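Local atomic coordinates of sensor protein (Pseudomonas syringae pv. tomato, PDB entry 2R8R), a protein that probably uses ATP to phosphorylate a protein histidine as a two-component sensor kinase, represented here by its N-terminal KdpD sensor domain of the P-loop NTPase class. Residues 96-99 with 100-103; 165-168 with 169-173; 52-56 with 57-61; 134-137 with 138-142; 74-77 with 78-81. One frame throughout, in Å; residues are numbered along the deposited sequence.

Contact 1 (96-99 with 100-103)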
loop_
_atom_site.group_PDB
_atom_site.type_symbol
_atom_site.label_atom_id
_atom_site.label_comp_id
_atom_site.label_asym_id
_atom_site.label_seq_id
_atom_site.Cartn_x
_atom_site.Cartn_y
_atom_site.Cartn_z
ATOM N N THR A 96 -3.171 9.850 -1.350
ATOM C CA THR A 96 -3.740 11.052 -1.953
ATOM C C THR A 96 -2.752 11.513 -3.014
ATOM O O THR A 96 -1.589 11.739 -2.704
ATOM C CB THR A 96 -3.978 12.141 -0.874
ATOM O OG1 THR A 96 -5.029 11.698 -0.009
ATOM C CG2 THR A 96 -4.393 13.496 -1.486
ATOM N N ASN A 97 -3.204 11.591 -4.267
ATOM C CA ASN A 97 -2.325 11.855 -5.401
ATOM C C ASN A 97 -1.746 13.278 -5.420
ATOM O O ASN A 97 -2.303 14.184 -4.853
ATOM C CB ASN A 97 -3.058 11.612 -6.735
ATOM C CG ASN A 97 -3.432 10.158 -6.960
ATOM O OD1 ASN A 97 -2.852 9.256 -6.371
ATOM N ND2 ASN A 97 -4.409 9.931 -7.829
ATOM N N ALA A 98 -0.635 13.419 -6.129
ATOM C CA ALA A 98 0.094 14.645 -6.332
ATOM C C ALA A 98 -0.807 15.636 -7.010
ATOM O O ALA A 98 -1.593 15.238 -7.881
ATOM C CB ALA A 98 1.361 14.357 -7.230
ATOM N N PRO A 99 -0.700 16.936 -6.638
ATOM C CA PRO A 99 -1.536 17.954 -7.284
ATOM C C PRO A 99 -1.457 17.918 -8.815
ATOM O O PRO A 99 -0.396 17.672 -9.373
ATOM C CB PRO A 99 -0.963 19.287 -6.727
ATOM C CG PRO A 99 -0.360 18.910 -5.399
ATOM C CD PRO A 99 0.228 17.540 -5.651
ATOM N N GLY A 100 -2.588 18.161 -9.480
ATOM C CA GLY A 100 -2.643 18.108 -10.940
ATOM C C GLY A 100 -3.000 16.735 -11.496
ATOM O O GLY A 100 -3.049 16.547 -12.714
ATOM N N SER A 101 -3.242 15.768 -10.608
ATOM C CA SER A 101 -3.586 14.423 -11.017
ATOM C C SER A 101 -5.047 14.434 -11.396
ATOM O O SER A 101 -5.836 15.168 -10.825
ATOM C CB SER A 101 -3.341 13.443 -9.876
ATOM O OG SER A 101 -1.963 13.330 -9.604
ATOM N N ARG A 102 -5.407 13.616 -12.370
ATOM C CA ARG A 102 -6.787 13.480 -12.802
ATOM C C ARG A 102 -7.731 13.159 -11.659
ATOM O O ARG A 102 -8.819 13.703 -11.622
ATOM C CB ARG A 102 -6.867 12.409 -13.859
ATOM C CG ARG A 102 -8.198 12.230 -14.492
ATOM C CD ARG A 102 -8.110 11.024 -15.429
ATOM N NE ARG A 102 -9.350 10.867 -16.150
ATOM C CZ ARG A 102 -9.648 11.455 -17.316
ATOM N NH1 ARG A 102 -10.819 11.217 -17.877
ATOM N NH2 ARG A 102 -8.795 12.280 -17.918
ATOM N N HIS A 103 -7.319 12.274 -10.753
ATOM C CA HIS A 103 -8.089 11.907 -9.584
ATOM C C HIS A 103 -7.431 12.420 -8.303
ATOM O O HIS A 103 -6.202 12.569 -8.209
ATOM C CB HIS A 103 -8.176 10.399 -9.463
ATOM C CG HIS A 103 -8.706 9.721 -10.685
ATOM N ND1 HIS A 103 -8.067 8.656 -11.278
ATOM C CD2 HIS A 103 -9.774 10.003 -11.461
ATOM C CE1 HIS A 103 -8.763 8.272 -12.326
ATOM N NE2 HIS A 103 -9.788 9.092 -12.472
#

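Contact 2 (165-168 with 169-173)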
loop_
_atom_site.group_PDB
_atom_site.type_symbol
_atom_site.label_atom_id
_atom_site.label_comp_id
_atom_site.label_asym_id
_atom_site.label_seq_id
_atom_site.Cartn_x
_atom_site.Cartn_y
_atom_site.Cartn_z
ATOM N N PRO A 165 4.265 -10.121 14.596
ATOM C CA PRO A 165 4.234 -9.676 16.023
ATOM C C PRO A 165 4.800 -8.268 16.292
ATOM O O PRO A 165 5.871 -7.892 15.754
ATOM C CB PRO A 165 5.113 -10.714 16.720
ATOM C CG PRO A 165 5.049 -11.939 15.789
ATOM C CD PRO A 165 5.049 -11.361 14.431
ATOM N N PRO A 166 4.084 -7.469 17.091
ATOM C CA PRO A 166 4.570 -6.129 17.456
ATOM C C PRO A 166 6.017 -6.071 17.967
ATOM O O PRO A 166 6.775 -5.218 17.546
ATOM C CB PRO A 166 3.563 -5.688 18.531
ATOM C CG PRO A 166 2.291 -6.421 18.103
ATOM C CD PRO A 166 2.745 -7.735 17.670
ATOM N N ARG A 167 6.396 -6.981 18.833
ATOM C CA ARG A 167 7.752 -7.014 19.370
ATOM C C ARG A 167 8.800 -7.125 18.264
ATOM O O ARG A 167 9.849 -6.451 18.269
ATOM C CB ARG A 167 7.891 -8.179 20.351
ATOM C CG ARG A 167 9.021 -8.021 21.332
ATOM C CD ARG A 167 9.904 -9.295 21.463
ATOM N NE ARG A 167 10.742 -9.415 20.259
ATOM C CZ ARG A 167 10.712 -10.421 19.378
ATOM N NH1 ARG A 167 9.926 -11.455 19.562
ATOM N NH2 ARG A 167 11.489 -10.394 18.300
ATOM N N GLU A 168 8.495 -7.974 17.305
ATOM C CA GLU A 168 9.342 -8.152 16.158
ATOM C C GLU A 168 9.365 -6.925 15.258
ATOM O O GLU A 168 10.409 -6.556 14.746
ATOM C CB GLU A 168 8.863 -9.380 15.386
ATOM C CG GLU A 168 9.856 -9.812 14.395
ATOM C CD GLU A 168 9.449 -11.058 13.633
ATOM O OE1 GLU A 168 8.715 -11.927 14.180
ATOM O OE2 GLU A 168 9.907 -11.145 12.476
ATOM N N LEU A 169 8.217 -6.292 15.051
ATOM C CA LEU A 169 8.169 -5.013 14.307
ATOM C C LEU A 169 9.021 -3.893 14.970
ATOM O O LEU A 169 9.718 -3.157 14.286
ATOM C CB LEU A 169 6.715 -4.548 14.118
ATOM C CG LEU A 169 6.451 -3.370 13.170
ATOM C CD1 LEU A 169 7.126 -3.531 11.823
ATOM C CD2 LEU A 169 4.924 -3.162 13.015
ATOM N N LEU A 170 8.971 -3.795 16.298
ATOM C CA LEU A 170 9.851 -2.887 17.069
ATOM C C LEU A 170 11.352 -3.195 16.859
ATOM O O LEU A 170 12.148 -2.281 16.717
ATOM C CB LEU A 170 9.497 -2.931 18.543
ATOM C CG LEU A 170 8.137 -2.313 18.894
ATOM C CD1 LEU A 170 7.737 -2.600 20.323
ATOM C CD2 LEU A 170 8.173 -0.772 18.619
ATOM N N GLU A 171 11.725 -4.476 16.759
ATOM C CA GLU A 171 13.113 -4.815 16.454
ATOM C C GLU A 171 13.501 -4.357 15.078
ATOM O O GLU A 171 14.622 -3.934 14.874
ATOM C CB GLU A 171 13.351 -6.319 16.478
ATOM C CG GLU A 171 13.722 -6.903 17.753
ATOM C CD GLU A 171 13.842 -8.405 17.651
ATOM O OE1 GLU A 171 13.415 -8.989 16.600
ATOM O OE2 GLU A 171 14.342 -9.023 18.623
ATOM N N ARG A 172 12.606 -4.562 14.112
ATOM C CA ARG A 172 12.813 -4.088 12.725
ATOM C C ARG A 172 13.012 -2.577 12.613
ATOM O O ARG A 172 13.870 -2.105 11.872
ATOM C CB ARG A 172 11.650 -4.490 11.834
ATOM C CG ARG A 172 11.548 -5.959 11.625
ATOM C CD ARG A 172 10.492 -6.305 10.598
ATOM N NE ARG A 172 10.987 -6.059 9.251
ATOM C CZ ARG A 172 11.840 -6.858 8.609
ATOM N NH1 ARG A 172 12.324 -7.948 9.200
ATOM N NH2 ARG A 172 12.245 -6.560 7.380
ATOM N N LEU A 173 12.190 -1.830 13.328
ATOM C CA LEU A 173 12.315 -0.384 13.419
ATOM C C LEU A 173 13.701 0.004 14.018
ATOM O O LEU A 173 14.460 0.768 13.431
ATOM C CB LEU A 173 11.125 0.149 14.241
ATOM C CG LEU A 173 10.990 1.648 14.538
ATOM C CD1 LEU A 173 10.811 2.454 13.262
ATOM C CD2 LEU A 173 9.861 1.866 15.523
HETATM O O HOH W 1 11.583 -9.522 11.757
HETATM O O HOH W 2 13.064 -8.287 13.933
#

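Contact 3 (52-56 with 57-61)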
loop_
_atom_site.group_PDB
_atom_site.type_symbol
_atom_site.label_atom_id
_atom_site.label_comp_id
_atom_site.label_asym_id
_atom_site.label_seq_id
_atom_site.Cartn_x
_atom_site.Cartn_y
_atom_site.Cartn_z
ATOM N N ALA A 52 15.333 -6.228 -5.014
ATOM C CA ALA A 52 15.678 -7.355 -5.929
ATOM C C ALA A 52 14.440 -8.053 -6.530
ATOM O O ALA A 52 14.484 -8.513 -7.668
ATOM C CB ALA A 52 16.605 -8.371 -5.253
ATOM N N LEU A 53 13.339 -8.149 -5.786
ATOM C CA LEU A 53 12.098 -8.654 -6.387
ATOM C C LEU A 53 11.538 -7.682 -7.447
ATOM O O LEU A 53 11.116 -8.083 -8.528
ATOM C CB LEU A 53 11.047 -8.956 -5.315
ATOM C CG LEU A 53 11.321 -10.210 -4.476
ATOM C CD1 LEU A 53 10.160 -10.435 -3.485
ATOM C CD2 LEU A 53 11.556 -11.424 -5.390
ATOM N N LEU A 54 11.556 -6.398 -7.141
ATOM C CA LEU A 54 11.053 -5.418 -8.066
ATOM C C LEU A 54 11.835 -5.396 -9.388
ATOM O O LEU A 54 11.253 -5.212 -10.453
ATOM C CB LEU A 54 11.029 -4.042 -7.417
ATOM C CG LEU A 54 10.479 -2.884 -8.236
ATOM C CD1 LEU A 54 9.046 -3.192 -8.710
ATOM C CD2 LEU A 54 10.578 -1.588 -7.402
ATOM N N ASN A 55 13.136 -5.581 -9.319
ATOM C CA ASN A 55 13.971 -5.533 -10.512
ATOM C C ASN A 55 13.792 -6.729 -11.435
ATOM O O ASN A 55 14.231 -6.676 -12.573
ATOM C CB ASN A 55 15.460 -5.332 -10.141
ATOM C CG ASN A 55 15.765 -3.868 -9.709
ATOM O OD1 ASN A 55 16.729 -3.635 -8.951
ATOM N ND2 ASN A 55 14.946 -2.878 -10.192
ATOM N N GLY A 56 13.128 -7.782 -10.973
ATOM C CA GLY A 56 12.701 -8.866 -11.851
ATOM C C GLY A 56 11.333 -8.719 -12.525
ATOM O O GLY A 56 10.883 -9.636 -13.216
ATOM N N LEU A 57 10.656 -7.592 -12.301
ATOM C CA LEU A 57 9.326 -7.362 -12.809
ATOM C C LEU A 57 9.349 -6.181 -13.772
ATOM O O LEU A 57 10.104 -5.225 -13.557
ATOM C CB LEU A 57 8.359 -7.046 -11.654
ATOM C CG LEU A 57 8.070 -8.152 -10.639
ATOM C CD1 LEU A 57 7.402 -7.579 -9.379
ATOM C CD2 LEU A 57 7.239 -9.257 -11.259
ATOM N N PRO A 58 8.529 -6.230 -14.843
ATOM C CA PRO A 58 8.402 -5.047 -15.664
ATOM C C PRO A 58 7.903 -3.865 -14.823
ATOM O O PRO A 58 7.086 -4.046 -13.893
ATOM C CB PRO A 58 7.356 -5.459 -16.701
ATOM C CG PRO A 58 7.460 -6.962 -16.738
ATOM C CD PRO A 58 7.677 -7.330 -15.339
ATOM N N GLN A 59 8.384 -2.668 -15.168
ATOM C CA GLN A 59 8.103 -1.466 -14.389
ATOM C C GLN A 59 7.679 -0.322 -15.279
ATOM O O GLN A 59 8.292 -0.090 -16.329
ATOM C CB GLN A 59 9.337 -1.087 -13.609
ATOM C CG GLN A 59 9.676 -2.081 -12.494
ATOM C CD GLN A 59 11.069 -1.862 -11.988
ATOM O OE1 GLN A 59 11.459 -0.740 -11.738
ATOM N NE2 GLN A 59 11.823 -2.924 -11.831
ATOM N N GLN A 60 6.619 0.389 -14.863
ATOM C CA GLN A 60 6.139 1.548 -15.611
ATOM C C GLN A 60 6.733 2.823 -15.029
ATOM O O GLN A 60 6.443 3.153 -13.906
ATOM C CB GLN A 60 4.627 1.589 -15.551
ATOM C CG GLN A 60 3.973 2.699 -16.356
ATOM C CD GLN A 60 4.052 2.469 -17.851
ATOM O OE1 GLN A 60 3.596 1.436 -18.363
ATOM N NE2 GLN A 60 4.649 3.448 -18.577
ATOM N N PRO A 61 7.579 3.552 -15.781
ATOM C CA PRO A 61 8.118 4.771 -15.170
ATOM C C PRO A 61 7.066 5.679 -14.485
ATOM O O PRO A 61 5.982 5.908 -14.999
ATOM C CB PRO A 61 8.802 5.481 -16.342
ATOM C CG PRO A 61 9.272 4.368 -17.182
ATOM C CD PRO A 61 8.136 3.331 -17.117
HETATM O O HOH W 3 12.267 -4.390 -14.291
#

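Contact 4 (134-137 with 138-142)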
loop_
_atom_site.group_PDB
_atom_site.type_symbol
_atom_site.label_atom_id
_atom_site.label_comp_id
_atom_site.label_asym_id
_atom_site.label_seq_id
_atom_site.Cartn_x
_atom_site.Cartn_y
_atom_site.Cartn_z
ATOM N N ASP A 134 -10.731 7.861 14.051
ATOM C CA ASP A 134 -10.851 8.313 15.439
ATOM C C ASP A 134 -10.312 7.304 16.460
ATOM O O ASP A 134 -9.653 7.686 17.408
ATOM C CB ASP A 134 -12.308 8.653 15.762
ATOM C CG ASP A 134 -12.836 9.837 14.935
ATOM O OD1 ASP A 134 -12.036 10.428 14.165
ATOM O OD2 ASP A 134 -14.045 10.186 15.050
ATOM N N GLN A 135 -10.588 6.021 16.278
ATOM C CA GLN A 135 -9.971 4.995 17.122
ATOM C C GLN A 135 -8.445 5.074 17.024
ATOM O O GLN A 135 -7.770 5.127 18.045
ATOM C CB GLN A 135 -10.491 3.605 16.753
ATOM C CG GLN A 135 -10.177 2.519 17.784
ATOM C CD GLN A 135 -10.729 1.154 17.369
ATOM O OE1 GLN A 135 -11.414 1.040 16.353
ATOM N NE2 GLN A 135 -10.433 0.120 18.155
ATOM N N VAL A 136 -7.904 5.124 15.807
ATOM C CA VAL A 136 -6.451 5.246 15.629
ATOM C C VAL A 136 -5.862 6.520 16.266
ATOM O O VAL A 136 -4.831 6.451 16.944
ATOM C CB VAL A 136 -6.025 5.139 14.136
ATOM C CG1 VAL A 136 -4.484 5.359 13.963
ATOM C CG2 VAL A 136 -6.435 3.799 13.563
ATOM N N ARG A 137 -6.507 7.666 16.057
ATOM C CA ARG A 137 -6.050 8.934 16.639
ATOM C C ARG A 137 -6.120 8.902 18.180
ATOM O O ARG A 137 -5.228 9.407 18.845
ATOM C CB ARG A 137 -6.875 10.103 16.083
ATOM C CG ARG A 137 -6.443 11.521 16.535
ATOM C CD ARG A 137 -7.193 12.597 15.695
ATOM N NE ARG A 137 -7.188 13.934 16.283
ATOM C CZ ARG A 137 -7.932 14.959 15.846
ATOM N NH1 ARG A 137 -8.759 14.816 14.810
ATOM N NH2 ARG A 137 -7.855 16.139 16.450
ATOM N N GLY A 138 -7.175 8.285 18.712
ATOM C CA GLY A 138 -7.364 8.127 20.142
ATOM C C GLY A 138 -6.305 7.259 20.791
ATOM O O GLY A 138 -5.965 7.448 21.944
ATOM N N ILE A 139 -5.782 6.303 20.037
ATOM C CA ILE A 139 -4.807 5.366 20.545
ATOM C C ILE A 139 -3.423 5.976 20.384
ATOM O O ILE A 139 -2.703 6.102 21.354
ATOM C CB ILE A 139 -4.939 4.004 19.805
ATOM C CG1 ILE A 139 -6.080 3.201 20.427
ATOM C CG2 ILE A 139 -3.627 3.170 19.832
ATOM C CD1 ILE A 139 -6.470 2.008 19.557
ATOM N N THR A 140 -3.077 6.389 19.168
ATOM C CA THR A 140 -1.709 6.803 18.850
ATOM C C THR A 140 -1.405 8.279 19.094
ATOM O O THR A 140 -0.234 8.655 19.163
ATOM C CB THR A 140 -1.355 6.502 17.359
ATOM O OG1 THR A 140 -2.176 7.304 16.512
ATOM C CG2 THR A 140 -1.543 5.025 17.009
ATOM N N GLY A 141 -2.442 9.110 19.197
ATOM C CA GLY A 141 -2.298 10.566 19.208
ATOM C C GLY A 141 -1.846 11.176 17.876
ATOM O O GLY A 141 -1.637 12.393 17.792
ATOM N N VAL A 142 -1.697 10.346 16.832
ATOM C CA VAL A 142 -1.309 10.827 15.500
ATOM C C VAL A 142 -2.545 10.845 14.587
ATOM O O VAL A 142 -3.316 9.870 14.528
ATOM C CB VAL A 142 -0.140 9.992 14.851
ATOM C CG1 VAL A 142 0.349 10.642 13.532
ATOM C CG2 VAL A 142 1.035 9.837 15.804
#

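Contact 5 (74-77 with 78-81)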
loop_
_atom_site.group_PDB
_atom_site.type_symbol
_atom_site.label_atom_id
_atom_site.label_comp_id
_atom_site.label_asym_id
_atom_site.label_seq_id
_atom_site.Cartn_x
_atom_site.Cartn_y
_atom_site.Cartn_z
ATOM N N GLU A 74 4.059 9.963 -9.182
ATOM C CA GLU A 74 2.809 9.237 -9.274
ATOM C C GLU A 74 2.933 8.155 -10.319
ATOM O O GLU A 74 3.705 8.265 -11.266
ATOM C CB GLU A 74 1.649 10.134 -9.750
ATOM C CG GLU A 74 0.843 10.876 -8.726
ATOM C CD GLU A 74 0.644 10.154 -7.447
ATOM O OE1 GLU A 74 0.374 8.938 -7.491
ATOM O OE2 GLU A 74 0.723 10.819 -6.397
HETATM N N MSE A 75 2.111 7.132 -10.133
HETATM C CA MSE A 75 1.828 6.155 -11.126
HETATM C C MSE A 75 1.363 6.841 -12.428
HETATM O O MSE A 75 0.549 7.810 -12.413
HETATM C CB MSE A 75 0.739 5.264 -10.594
HETATM C CG MSE A 75 0.355 4.178 -11.474
HETATM SE SE MSE A 75 -1.185 3.237 -10.761
HETATM C CE MSE A 75 -2.436 4.636 -10.716
ATOM N N ASP A 76 1.917 6.351 -13.536
ATOM C CA ASP A 76 1.542 6.824 -14.840
ATOM C C ASP A 76 0.315 6.067 -15.327
ATOM O O ASP A 76 0.400 5.167 -16.135
ATOM C CB ASP A 76 2.706 6.687 -15.799
ATOM C CG ASP A 76 2.476 7.403 -17.094
ATOM O OD1 ASP A 76 1.376 7.941 -17.326
ATOM O OD2 ASP A 76 3.423 7.452 -17.882
ATOM N N LEU A 77 -0.837 6.488 -14.832
ATOM C CA LEU A 77 -2.114 5.851 -15.089
ATOM C C LEU A 77 -2.432 5.758 -16.594
ATOM O O LEU A 77 -2.864 4.709 -17.094
ATOM C CB LEU A 77 -3.202 6.651 -14.365
ATOM C CG LEU A 77 -4.664 6.177 -14.433
ATOM C CD1 LEU A 77 -4.815 4.730 -13.905
ATOM C CD2 LEU A 77 -5.578 7.186 -13.656
ATOM N N ASP A 78 -2.226 6.873 -17.285
ATOM C CA ASP A 78 -2.452 6.985 -18.710
ATOM C C ASP A 78 -1.624 5.982 -19.486
ATOM O O ASP A 78 -2.126 5.357 -20.348
ATOM C CB ASP A 78 -2.084 8.392 -19.211
ATOM C CG ASP A 78 -3.106 9.439 -18.834
ATOM O OD1 ASP A 78 -3.862 9.188 -17.877
ATOM O OD2 ASP A 78 -3.155 10.517 -19.492
ATOM N N ALA A 79 -0.352 5.827 -19.166
ATOM C CA ALA A 79 0.467 4.830 -19.842
ATOM C C ALA A 79 0.009 3.408 -19.521
ATOM O O ALA A 79 0.072 2.540 -20.397
ATOM C CB ALA A 79 1.948 5.018 -19.508
ATOM N N LEU A 80 -0.441 3.161 -18.281
ATOM C CA LEU A 80 -0.881 1.826 -17.885
ATOM C C LEU A 80 -2.155 1.442 -18.632
ATOM O O LEU A 80 -2.332 0.291 -19.017
ATOM C CB LEU A 80 -1.087 1.718 -16.349
ATOM C CG LEU A 80 0.177 1.810 -15.465
ATOM C CD1 LEU A 80 -0.179 2.107 -14.012
ATOM C CD2 LEU A 80 1.100 0.609 -15.613
ATOM N N LEU A 81 -3.047 2.398 -18.835
ATOM C CA LEU A 81 -4.312 2.129 -19.511
ATOM C C LEU A 81 -4.041 1.852 -20.973
ATOM O O LEU A 81 -4.695 1.003 -21.576
ATOM C CB LEU A 81 -5.302 3.284 -19.362
ATOM C CG LEU A 81 -5.930 3.444 -17.981
ATOM C CD1 LEU A 81 -6.522 4.851 -17.812
ATOM C CD2 LEU A 81 -7.001 2.366 -17.702
HETATM O O HOH W 4 -0.968 9.296 -16.256
#

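Contact 1 (96-99 with 100-103)
Two groups of S101 converge on the carbonyl oxygen of A98. The hydroxyl makes the shorter bond: S101 OG donates to A98 O over 2.6 Å and arrives in the carbonyl plane, on a lone pair. The backbone amide adds a weak second bond, S101 N to A98 O at 3.2 Å. The turn brings the amide to A98 O, and with OG beside the backbone N (chi1 -68°) the hydroxyl reaches the same oxygen. That placement also lays S101 OG 3.5 Å from N97 CB, which brings the start of the buried asparagine side chain against the serine.

Further along N97, the amide reaches across to the second half of the loop. N97 ND2 donates to H103 O at 3.2 Å, but its approach is from above, 59° out of the carbonyl plane, so no lone pair is used. A weak additional bond takes ND2 to D109. The polar end of H103 goes to helix 106-115: ND1 is bonded to D109 OD1, and R102 CG lies 4.0 Å above one face of the H103 ring, offset toward the rim. In addition, A98 N is bonded to E74, while the side chains of A98 and P99 rest on L72.

Inside the A98–S101 grip the chain reverses through P99 and G100, the latter with a positive phi of 90°. Proline followed by glycine at the two central positions, closed by the S101-to-A98 amide bond, is characteristic of a type II beta turn, here in the surface loop between strand 87-90 and helix 106-115.

Contact 2 (165-168 with 169-173)
R167 and E171, one helical turn apart, meet with their flat ends turned strongly against each other: the guanidinium and carboxylate planes stand 66° apart. R167 NH2 and E171 OE1 form a salt bridge of 2.9 Å, and the carboxylate carbon lies in the guanidinium plane at its edge, so the acid comes in edgewise. R167 bends at its second and third torsions (chi3 74°) to bring NH2 to E171, whereas E171 runs straight on beyond CG.

E168 and R172 show the same spacing without direct contact. E168 OE2 and R172 NH1 stay 5.2 Å apart, and a water lies between them, at the guanidinium edge, in plane, and 3.1 Å from R172 NH1. A second water donates to E171 OE1 at 2.8 Å and, over 3.3 Å, to E168 O, tying the acid to the backbone.

L169 is buried instead. With CG opposite its backbone N (chi1 -170°), it packs on A14 and V17 of the probable P-loop and on L197 of helix 194-209, where P166 also rests. The side chain of R172 is about 5 Å from a bound sulfate. The backbone bonds are those of a regular helix: L169 N bonds to P165 O, of the N-cap residue, at 2.9 Å. A salt bridge and a water-linked pair at i, i+4, with L169 buried, are characteristic of an amphipathic helix, which here flanks a probable nucleotide-binding loop.

Contact 3 (52-56 with 57-61)
The hydrogen bonds between L54, L57 and Q59 centre on one acceptor, L54 O. L57 N donates to it over 3.1 Å, with a fairly straight N-H...O angle of 159° but from well above the carbonyl plane; this closes the type I beta turn L54 to L57. Q59 NE2 is only 2.7 Å from L54 O, yet that bond is weak, being bent to 117° at the hydrogen. The same NE2 makes a second weak bond, 3.4 Å long, to L57 O; both backbone oxygens lie to one side of the amide nitrogen.

Amide against amide, N55 ND2 and Q59 NE2 approach to 3.5 Å with their planes 18° apart, nearly coplanar. Both nitrogens are donors.

Among the carbon contacts, Q59 extends beyond CG and passes across L54, placing Q59 CG 4.0 Å from L54 CD1. L57 CG settles 3.7 Å from L53 O, an oxygen that also accepts from H28 NE2. L54 and L57 are buried, L57 against L24 and H28 of helix 19-32, and L54 against A39 and V42; a bound glycerol is about 3 Å from the side chain of L54.

Chemically, one sound backbone bond closes the turn and two buried leucines hold it to its neighbours, while the glutamine adds two weak bonds, one bent and one long. Its amide probably holds the chain less than its distance to L54 O suggests.

Contact 4 (134-137 with 138-142)
The peptide carbonyl of V136 is a flat group approached by T140 from two directions. T140 N comes nearly along the C=O axis, 2.8 Å from V136 O, and T140 OG1 donates to the same oxygen at 2.8 Å from above the carbonyl plane, 44° out of it. I139 N contributes a further, weak bond. The hydroxyl can reach because OG1 stands between the backbone N and the carbonyl carbon of its own residue (chi1 65°), which directs it back along the helix.

T140 OG1 also accepts: V142 N donates to it over 3.1 Å, an ST turn. One hydroxyl thus links the last turn of helix 133-140 to the first residues beyond it. G141, with positive phi, leaves the helical path there, and its N still bonds to R137 O at 2.8 Å. Together these make a helix C-terminus ended by glycine, with threonine satisfying an amide past the end. V142 O then turns back over R137, forming a CA-H...O contact of 3.6 Å with R137 CA (148° at the hydrogen).

Q135 and I139 lie side by side and point the same way, Q135 CG 4.1 Å from I139 CD1. I139 continues onto A199 and M203 of helix 194-209, and T140 meets N196 there. V136 is buried against Q127 and V144, and a bound sulfate lies about 4 Å from the side chain of V142.

Contact 5 (74-77 with 78-81)
Hydrogen bonds from A79 and L80 both end on D76, one on its side chain and one on its backbone. A79 N donates to D76 OD1 at 3.3 Å along a straight path of 163°, but meets the oxygen from 72° out of the carboxylate plane. D76 is the N-cap of helix 77-83, and this is the capping bond; with CG opposite its backbone N (chi1 -169°), the acid folds over the first turn, and D76 OD2 touches A79 CB. L80 N also bonds to D76 O at 3.1 Å. Just ahead of the helix, the weak bond from L77 N to M75 O makes D76 the centre of an inverse gamma turn.

A water extends the cap. It donates to D76 OD1 and accepts from D78 N, each at 2.9 Å, bringing a second helix amide to the same carboxylate oxygen.

Two apolar contacts complete the turn. The selenomethionine M75 crosses L80 at about a right angle, and M75 CG is pressed to 3.3 Å from L80 CD1, tighter than usual; M75 lies against V90 and L80 against V88, both in strand 87-90. L77 and L81 run side by side, L77 CG 4.1 Å from L81 CD1, toward E112 of helix 106-115.

Receiving one helix amide directly and another through water, the carboxylate of D76 is probably stabilised in its charged form, despite D78 nearby.

Overall arrangement
Contacts 1, 3 and 5 form a connected group: E74 and L77 reach the loop of contact 1, joining contacts 1 and 5, while Q60 lies on A79 and L80, joining 3 and 5. Contacts 2 and 4 stand apart, their centres about 20 Å from each other, yet both rest on helix 194-209. Contact 1 is the surface member; the other four are partly buried. Contact 2, within a helix, adds one salt bridge and a water-linked pair to the helical backbone bonds; contact 5 caps a helix start with a carboxylate; contacts 3 and 4 lie where helices give out, using turn amides or a threonine hydroxyl; contact 1, without regular structure, depends on serine and asparagine.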